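Local structure of 16S rRNA (adenine(1408)-N(1))-methyltransferase (Catenulispora acidiphila, 4X1O) at residues W130-R135 with L139-V144; T164-E169 with L173-L178. The protein probably methylates N1 of adenine 1408 in 16S ribosomal RNA with S-adenosyl-L-methionine as methyl donor, a modification linked to aminoglycoside resistance. All blocks are in the same frame, centred on the assembly; numbering follows the deposited sequence.

Contact 1 of 2, residues W130-R135 with L139-V144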
ATOM      1  N   TRP A 130       3.811  -6.748  -5.077  1.00 19.83           N
ATOM      2  CA  TRP A 130       4.125  -7.713  -6.130  1.00 22.40           C
ATOM      3  C   TRP A 130       3.970  -7.086  -7.504  1.00 18.85           C
ATOM      4  O   TRP A 130       3.493  -5.956  -7.634  1.00 19.84           O
ATOM      5  CB  TRP A 130       3.211  -8.935  -6.031  1.00 20.29           C
ATOM      6  CG  TRP A 130       3.349  -9.664  -4.770  1.00 26.41           C
ATOM      7  CD1 TRP A 130       2.525  -9.583  -3.682  1.00 34.06           C
ATOM      8  CD2 TRP A 130       4.380 -10.597  -4.430  1.00 31.50           C
ATOM      9  NE1 TRP A 130       2.982 -10.411  -2.687  1.00 36.69           N
ATOM     10  CE2 TRP A 130       4.118 -11.043  -3.119  1.00 34.54           C
ATOM     11  CE3 TRP A 130       5.497 -11.098  -5.105  1.00 35.56           C
ATOM     12  CZ2 TRP A 130       4.928 -11.973  -2.473  1.00 33.31           C
ATOM     13  CZ3 TRP A 130       6.303 -12.016  -4.461  1.00 41.84           C
ATOM     14  CH2 TRP A 130       6.014 -12.442  -3.156  1.00 41.89           C
ATOM     15  N   GLY A 131       4.369  -7.823  -8.540  1.00 18.86           N
ATOM     16  CA  GLY A 131       4.154  -7.389  -9.908  1.00 21.05           C
ATOM     17  C   GLY A 131       4.776  -6.048 -10.247  1.00 21.99           C
ATOM     18  O   GLY A 131       5.866  -5.739  -9.791  1.00 18.24           O
ATOM     19  N   LYS A 132       4.063  -5.263 -11.045  1.00 21.58           N
ATOM     20  CA  LYS A 132       4.544  -3.968 -11.514  1.00 22.47           C
ATOM     21  C   LYS A 132       4.844  -3.005 -10.359  1.00 20.93           C
ATOM     22  O   LYS A 132       5.783  -2.201 -10.410  1.00 19.06           O
ATOM     23  CB  LYS A 132       3.512  -3.349 -12.462  1.00 22.73           C
ATOM     24  CG  LYS A 132       3.948  -2.034 -13.058  1.00 32.22           C
ATOM     25  CD  LYS A 132       3.503  -1.948 -14.509  1.00 44.15           C
ATOM     26  CE  LYS A 132       4.499  -1.162 -15.336  1.00 48.60           C
ATOM     27  NZ  LYS A 132       4.543   0.248 -14.874  1.00 55.60           N
ATOM     28  N   LEU A 133       4.039  -3.074  -9.308  1.00 17.27           N
ATOM     29  CA  LEU A 133       4.279  -2.216  -8.156  1.00 16.81           C
ATOM     30  C   LEU A 133       5.627  -2.535  -7.512  1.00 17.77           C
ATOM     31  O   LEU A 133       6.397  -1.630  -7.201  1.00 16.74           O
ATOM     32  CB  LEU A 133       3.127  -2.365  -7.141  1.00 19.85           C
ATOM     33  CG  LEU A 133       3.259  -1.567  -5.841  1.00 20.76           C
ATOM     34  CD1 LEU A 133       3.336  -0.077  -6.128  1.00 21.13           C
ATOM     35  CD2 LEU A 133       2.086  -1.879  -4.909  1.00 21.47           C
ATOM     36  N   LEU A 134       5.910  -3.819  -7.323  1.00 15.32           N
ATOM     37  CA  LEU A 134       7.173  -4.245  -6.743  1.00 15.97           C
ATOM     38  C   LEU A 134       8.354  -3.831  -7.638  1.00 14.61           C
ATOM     39  O   LEU A 134       9.322  -3.208  -7.179  1.00 16.87           O
ATOM     40  CB  LEU A 134       7.175  -5.761  -6.544  1.00 14.46           C
ATOM     41  CG  LEU A 134       8.503  -6.405  -6.148  1.00 16.37           C
ATOM     42  CD1 LEU A 134       9.005  -5.826  -4.823  1.00 17.87           C
ATOM     43  CD2 LEU A 134       8.349  -7.912  -6.066  1.00 17.00           C
ATOM     44  N   ARG A 135       8.257  -4.175  -8.914  1.00 16.01           N
ATOM     45  CA  ARG A 135       9.336  -3.885  -9.850  1.00 16.73           C
ATOM     46  C   ARG A 135       9.549  -2.382  -9.945  1.00 19.77           C
ATOM     47  O   ARG A 135      10.687  -1.908  -9.974  1.00 20.38           O
ATOM     48  CB  ARG A 135       9.036  -4.474 -11.231  1.00 16.21           C
ATOM     49  CG  ARG A 135      10.171  -4.280 -12.229  1.00 17.26           C
ATOM     50  CD  ARG A 135       9.846  -5.045 -13.505  1.00 18.10           C
ATOM     51  NE  ARG A 135      10.901  -4.933 -14.510  1.00 20.07           N
ATOM     52  CZ  ARG A 135      11.982  -5.702 -14.555  1.00 20.33           C
ATOM     53  NH1 ARG A 135      12.177  -6.645 -13.642  1.00 19.20           N
ATOM     54  NH2 ARG A 135      12.873  -5.519 -15.529  1.00 21.50           N
ATOM     55  N   LEU A 139      13.093  -0.569  -8.940  1.00 16.25           N
ATOM     56  CA  LEU A 139      13.813   0.187  -9.972  1.00 17.37           C
ATOM     57  C   LEU A 139      13.656   1.701  -9.836  1.00 22.91           C
ATOM     58  O   LEU A 139      14.446   2.466 -10.410  1.00 25.28           O
ATOM     59  CB  LEU A 139      13.333  -0.226 -11.361  1.00 19.07           C
ATOM     60  CG  LEU A 139      13.701  -1.655 -11.747  1.00 22.83           C
ATOM     61  CD1 LEU A 139      13.061  -1.995 -13.099  1.00 25.00           C
ATOM     62  CD2 LEU A 139      15.217  -1.787 -11.788  1.00 31.85           C
ATOM     63  N   GLY A 140      12.633   2.133  -9.106  1.00 17.79           N
ATOM     64  CA  GLY A 140      12.329   3.556  -9.031  1.00 22.44           C
ATOM     65  C   GLY A 140      11.779   4.037 -10.355  1.00 26.94           C
ATOM     66  O   GLY A 140      12.189   5.075 -10.888  1.00 26.77           O
ATOM     67  N   GLU A 141      10.855   3.250 -10.891  1.00 21.14           N
ATOM     68  CA  GLU A 141      10.195   3.524 -12.152  1.00 25.11           C
ATOM     69  C   GLU A 141       9.308   4.757 -12.008  1.00 23.38           C
ATOM     70  O   GLU A 141       8.496   4.830 -11.084  1.00 22.96           O
ATOM     71  CB  GLU A 141       9.366   2.308 -12.565  1.00 32.44           C
ATOM     72  CG  GLU A 141       9.108   2.152 -14.041  1.00 55.06           C
ATOM     73  CD  GLU A 141       8.429   0.829 -14.351  1.00 70.53           C
ATOM     74  OE1 GLU A 141       9.134  -0.202 -14.420  1.00 76.92           O
ATOM     75  OE2 GLU A 141       7.190   0.815 -14.511  1.00 71.62           O
ATOM     76  N   ALA A 142       9.464   5.712 -12.914  1.00 23.74           N
ATOM     77  CA  ALA A 142       8.766   6.987 -12.806  1.00 20.91           C
ATOM     78  C   ALA A 142       7.245   6.861 -12.736  1.00 28.58           C
ATOM     79  O   ALA A 142       6.623   7.545 -11.938  1.00 25.34           O
ATOM     80  CB  ALA A 142       9.156   7.896 -13.969  1.00 27.05           C
ATOM     81  N   ASP A 143       6.631   5.997 -13.549  1.00 23.66           N
ATOM     82  CA  ASP A 143       5.167   5.950 -13.531  1.00 25.51           C
ATOM     83  C   ASP A 143       4.615   5.443 -12.184  1.00 22.53           C
ATOM     84  O   ASP A 143       3.597   5.948 -11.691  1.00 22.44           O
ATOM     85  CB  ASP A 143       4.629   5.111 -14.696  1.00 29.64           C
ATOM     86  CG  ASP A 143       5.222   3.718 -14.754  1.00 47.25           C
ATOM     87  OD1 ASP A 143       6.211   3.449 -14.040  1.00 48.34           O
ATOM     88  OD2 ASP A 143       4.699   2.894 -15.535  1.00 55.15           O
ATOM     89  N   VAL A 144       5.300   4.484 -11.572  1.00 20.51           N
ATOM     90  CA  VAL A 144       4.885   3.975 -10.258  1.00 19.95           C
ATOM     91  C   VAL A 144       5.177   4.976  -9.127  1.00 19.67           C
ATOM     92  O   VAL A 144       4.318   5.242  -8.272  1.00 21.10           O
ATOM     93  CB  VAL A 144       5.573   2.628  -9.952  1.00 19.86           C
ATOM     94  CG1 VAL A 144       5.278   2.174  -8.526  1.00 22.49           C
ATOM     95  CG2 VAL A 144       5.140   1.564 -10.971  1.00 22.35           C
TER
HETATM   96  O   HOH W   1      10.488  -2.369 -15.859  1.00 40.56           O
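Lys132 reaches from helix 131-139 to two carboxylates, of Glu141 and Asp143, at the start of helix 142-151, across the tight turn between two consecutive helices. A Schellman motif ends the first helix, with Gly140 as its C' residue; the positive phi there is easy for a residue without a side chain. Glu141 takes the N-cap position of the next helix. With CG of Lys132 directed away from the backbone N (chi1 -177°), the chain then bends at three successive torsions, which brings NZ within 2.7 Å of both Glu141 OE2 and Asp143 OD2. The lysine and the extended Glu141 chain cross at about a right angle, and NZ meets OE2 nearly in line with its C-O bond, whereas Asp143 comes from the opposite direction and offers the syn side of OD2, with NZ 30° out of the carboxylate plane. The ammonium probably offsets the repulsion between the two acids. Next to this network Leu133, part of the S-adenosylmethionine site, and Val144 cross at about a right angle, their CD1 and CG1 methyls 3.8 Å apart. Arg135 and Leu139 run side by side, Leu139 CD1 lying over one guanidinium face near its rim, while Arg135 NH1 bonds to the backbone O of Glu174 and forms a salt bridge with Asp177. One water accepts from Arg135 NE and donates to Glu141 OE1, at 2.9 Å from each atom.

Contact 2 of 2, residues T164-E169 with L173-L178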
ATOM      1  N   THR A 164      12.463  -9.729   2.079  1.00 21.41           N
ATOM      2  CA  THR A 164      13.670 -10.021   1.314  1.00 21.95           C
ATOM      3  C   THR A 164      13.740 -11.464   0.830  1.00 25.63           C
ATOM      4  O   THR A 164      14.616 -11.813   0.033  1.00 25.19           O
ATOM      5  CB  THR A 164      14.929  -9.726   2.137  1.00 29.19           C
ATOM      6  OG1 THR A 164      14.902 -10.522   3.321  1.00 31.43           O
ATOM      7  CG2 THR A 164      14.978  -8.250   2.520  1.00 34.60           C
ATOM      8  N   SER A 165      12.821 -12.305   1.292  1.00 27.25           N
ATOM      9  CA  SER A 165      12.818 -13.695   0.858  1.00 25.81           C
ATOM     10  C   SER A 165      12.509 -13.814  -0.631  1.00 25.87           C
ATOM     11  O   SER A 165      12.745 -14.859  -1.231  1.00 27.29           O
ATOM     12  CB  SER A 165      11.815 -14.520   1.667  1.00 33.58           C
ATOM     13  OG  SER A 165      10.489 -14.096   1.412  1.00 39.78           O
ATOM     14  N   ILE A 166      11.999 -12.743  -1.237  1.00 23.80           N
ATOM     15  CA  ILE A 166      11.738 -12.770  -2.679  1.00 22.69           C
ATOM     16  C   ILE A 166      13.034 -12.869  -3.485  1.00 27.72           C
ATOM     17  O   ILE A 166      13.012 -13.207  -4.659  1.00 24.60           O
ATOM     18  CB  ILE A 166      10.956 -11.530  -3.158  1.00 30.06           C
ATOM     19  CG1 ILE A 166      11.759 -10.250  -2.912  1.00 27.70           C
ATOM     20  CG2 ILE A 166       9.581 -11.467  -2.498  1.00 29.28           C
ATOM     21  CD1 ILE A 166      11.072  -8.992  -3.445  1.00 34.67           C
ATOM     22  N   TRP A 167      14.174 -12.581  -2.865  1.00 23.47           N
ATOM     23  CA  TRP A 167      15.420 -12.697  -3.613  1.00 24.30           C
ATOM     24  C   TRP A 167      16.109 -14.030  -3.361  1.00 27.02           C
ATOM     25  O   TRP A 167      17.253 -14.241  -3.780  1.00 28.95           O
ATOM     26  CB  TRP A 167      16.328 -11.505  -3.304  1.00 27.96           C
ATOM     27  CG  TRP A 167      16.154 -10.426  -4.340  1.00 37.49           C
ATOM     28  CD1 TRP A 167      16.430 -10.526  -5.677  1.00 41.34           C
ATOM     29  CD2 TRP A 167      15.579  -9.136  -4.154  1.00 28.07           C
ATOM     30  NE1 TRP A 167      16.109  -9.361  -6.322  1.00 35.07           N
ATOM     31  CE2 TRP A 167      15.580  -8.491  -5.412  1.00 36.26           C
ATOM     32  CE3 TRP A 167      15.078  -8.449  -3.047  1.00 37.07           C
ATOM     33  CZ2 TRP A 167      15.106  -7.198  -5.586  1.00 39.50           C
ATOM     34  CZ3 TRP A 167      14.609  -7.162  -3.228  1.00 41.58           C
ATOM     35  CH2 TRP A 167      14.625  -6.553  -4.484  1.00 38.19           C
ATOM     36  N   ARG A 168      15.391 -14.951  -2.723  1.00 25.66           N
ATOM     37  CA  ARG A 168      15.860 -16.326  -2.612  1.00 32.79           C
ATOM     38  C   ARG A 168      15.052 -17.183  -3.573  1.00 34.70           C
ATOM     39  O   ARG A 168      13.858 -16.954  -3.747  1.00 37.67           O
ATOM     40  CB  ARG A 168      15.734 -16.833  -1.176  1.00 39.95           C
ATOM     41  CG  ARG A 168      16.501 -15.982  -0.177  1.00 55.09           C
ATOM     42  CD  ARG A 168      18.000 -16.055  -0.434  1.00 67.69           C
ATOM     43  NE  ARG A 168      18.675 -14.796  -0.132  1.00 75.18           N
ATOM     44  CZ  ARG A 168      19.573 -14.219  -0.926  1.00 80.87           C
ATOM     45  NH1 ARG A 168      19.914 -14.794  -2.073  1.00 84.24           N
ATOM     46  NH2 ARG A 168      20.135 -13.072  -0.572  1.00 80.63           N
ATOM     47  N   GLU A 169      15.709 -18.147  -4.214  1.00 37.54           N
ATOM     48  CA  GLU A 169      15.054 -18.992  -5.209  1.00 48.61           C
ATOM     49  C   GLU A 169      13.880 -19.752  -4.598  1.00 52.04           C
ATOM     50  O   GLU A 169      13.980 -20.245  -3.474  1.00 52.22           O
ATOM     51  CB  GLU A 169      16.057 -19.970  -5.822  1.00 57.15           C
ATOM     52  CG  GLU A 169      17.289 -19.305  -6.427  1.00 66.31           C
ATOM     53  CD  GLU A 169      17.030 -18.707  -7.803  1.00 73.46           C
ATOM     54  OE1 GLU A 169      15.992 -19.039  -8.417  1.00 72.38           O
ATOM     55  OE2 GLU A 169      17.872 -17.910  -8.273  1.00 72.99           O
ATOM     56  N   LEU A 173       9.345 -13.665 -11.251  1.00 20.85           N
ATOM     57  CA  LEU A 173       9.716 -13.121 -12.549  1.00 19.24           C
ATOM     58  C   LEU A 173       9.894 -11.609 -12.582  1.00 17.26           C
ATOM     59  O   LEU A 173      10.772 -11.098 -13.293  1.00 19.98           O
ATOM     60  CB  LEU A 173       8.654 -13.535 -13.580  1.00 16.27           C
ATOM     61  CG  LEU A 173       8.932 -13.170 -15.039  1.00 17.94           C
ATOM     62  CD1 LEU A 173      10.251 -13.780 -15.505  1.00 20.92           C
ATOM     63  CD2 LEU A 173       7.788 -13.668 -15.892  1.00 18.24           C
ATOM     64  N   GLU A 174       9.078 -10.879 -11.821  1.00 17.60           N
ATOM     65  CA  GLU A 174       9.103  -9.427 -11.916  1.00 16.52           C
ATOM     66  C   GLU A 174      10.387  -8.805 -11.359  1.00 18.54           C
ATOM     67  O   GLU A 174      10.649  -7.631 -11.606  1.00 22.59           O
ATOM     68  CB  GLU A 174       7.867  -8.816 -11.227  1.00 20.77           C
ATOM     69  CG  GLU A 174       7.674  -9.186  -9.760  1.00 22.73           C
ATOM     70  CD  GLU A 174       6.708 -10.358  -9.560  1.00 25.86           C
ATOM     71  OE1 GLU A 174       6.846 -11.398 -10.252  1.00 22.13           O
ATOM     72  OE2 GLU A 174       5.797 -10.234  -8.702  1.00 27.18           O
ATOM     73  N   ILE A 175      11.186  -9.573 -10.626  1.00 17.39           N
ATOM     74  CA  ILE A 175      12.468  -9.034 -10.166  1.00 18.58           C
ATOM     75  C   ILE A 175      13.653  -9.944 -10.430  1.00 20.22           C
ATOM     76  O   ILE A 175      14.751  -9.652  -9.957  1.00 22.50           O
ATOM     77  CB  ILE A 175      12.457  -8.732  -8.657  1.00 18.12           C
ATOM     78  CG1 ILE A 175      12.100 -10.004  -7.878  1.00 24.72           C
ATOM     79  CG2 ILE A 175      11.496  -7.581  -8.354  1.00 21.78           C
ATOM     80  CD1 ILE A 175      12.517  -9.988  -6.456  1.00 32.57           C
ATOM     81  N   ARG A 176      13.474 -11.028 -11.183  1.00 18.77           N
ATOM     82  CA  ARG A 176      14.531 -12.035 -11.196  1.00 24.20           C
ATOM     83  C   ARG A 176      15.741 -11.586 -12.011  1.00 24.08           C
ATOM     84  O   ARG A 176      16.818 -12.158 -11.878  1.00 29.45           O
ATOM     85  CB  ARG A 176      14.021 -13.381 -11.701  1.00 23.07           C
ATOM     86  CG  ARG A 176      13.683 -13.442 -13.171  1.00 25.55           C
ATOM     87  CD  ARG A 176      13.080 -14.809 -13.501  1.00 31.37           C
ATOM     88  NE  ARG A 176      14.060 -15.885 -13.397  1.00 37.59           N
ATOM     89  CZ  ARG A 176      14.709 -16.397 -14.436  1.00 43.04           C
ATOM     90  NH1 ARG A 176      14.468 -15.940 -15.660  1.00 40.92           N
ATOM     91  NH2 ARG A 176      15.590 -17.370 -14.258  1.00 46.84           N
ATOM     92  N   ASP A 177      15.565 -10.559 -12.837  1.00 22.88           N
ATOM     93  CA  ASP A 177      16.682  -9.999 -13.595  1.00 31.35           C
ATOM     94  C   ASP A 177      17.379  -8.878 -12.837  1.00 28.01           C
ATOM     95  O   ASP A 177      18.349  -8.300 -13.338  1.00 28.16           O
ATOM     96  CB  ASP A 177      16.212  -9.477 -14.961  1.00 31.06           C
ATOM     97  CG  ASP A 177      15.149  -8.388 -14.844  1.00 35.20           C
ATOM     98  OD1 ASP A 177      14.135  -8.614 -14.134  1.00 29.70           O
ATOM     99  OD2 ASP A 177      15.320  -7.316 -15.475  1.00 25.39           O
ATOM    100  N   LEU A 178      16.898  -8.579 -11.632  1.00 24.15           N
ATOM    101  CA  LEU A 178      17.448  -7.480 -10.836  1.00 24.58           C
ATOM    102  C   LEU A 178      18.240  -7.993  -9.654  1.00 26.52           C
ATOM    103  O   LEU A 178      17.860  -8.979  -9.020  1.00 33.24           O
ATOM    104  CB  LEU A 178      16.331  -6.565 -10.338  1.00 25.63           C
ATOM    105  CG  LEU A 178      15.312  -6.118 -11.393  1.00 24.42           C
ATOM    106  CD1 LEU A 178      14.207  -5.303 -10.727  1.00 21.94           C
ATOM    107  CD2 LEU A 178      15.987  -5.327 -12.497  1.00 24.95           C
TER
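The indole of Trp167 has Ile175 CD1 over one face and the backbone oxygen of Leu178 at its edge, where the 3-10 turn 164-166 after strand 157-163 meets the type I beta turn Ile175-Leu178. The methyl makes a CH-pi contact, 3.7 Å from the centroid of the five-membered ring and 18° off its normal. Ile166 CG1 lies over the same face, also offset toward the rim, so the two isoleucines share one side of the ring. They cross at about a right angle, and their CD1 atoms are pressed to 3.5 Å, tighter than usual for two methyls. In Ile175, CG1 stands between the backbone nitrogen and the carbonyl carbon (chi1 57°), and the slim, unbranched CD1 end enters the angle between Ile166 and the indole. Trp167 suits this buried place because its broad ring offers a face to aliphatic carbons while its edge still carries a donor. Val138 of helix 131-139 and Leu181 also touch its side chain. The beta turn is held by the bond from Leu178 N to Ile175 O, 2.9 Å long. From Trp167, NE1 gives its hydrogen to Leu178 O at 3.2 Å, approaching above the carbonyl plane with an N-H...O angle of 144°.

How the contacts relate
The two contacts follow one another along a class I (Rossmann-like) methyltransferase fold, whose mixed seven-stranded sheet has the order 3-2-1-4-5-7-6. Contact 1 comes after strand 123-127; contact 2 comes just after the neighbouring strand 157-163, in the connection to helix 183-188. Their centres are about 14 Å apart, on the same side of the chain's centre, and they meet directly. Glu174 OE2 probably accepts a hydrogen bond from Gly131 N, Leu139 CD2 packs on Leu178 CD2, and Arg135 is shared. The loop of contact 2 thus lies against helix 131-139, which carries the cofactor-binding Leu133; contact 2 itself lies farther out, Ile175 being about 10 Å from Leu133 between side chains.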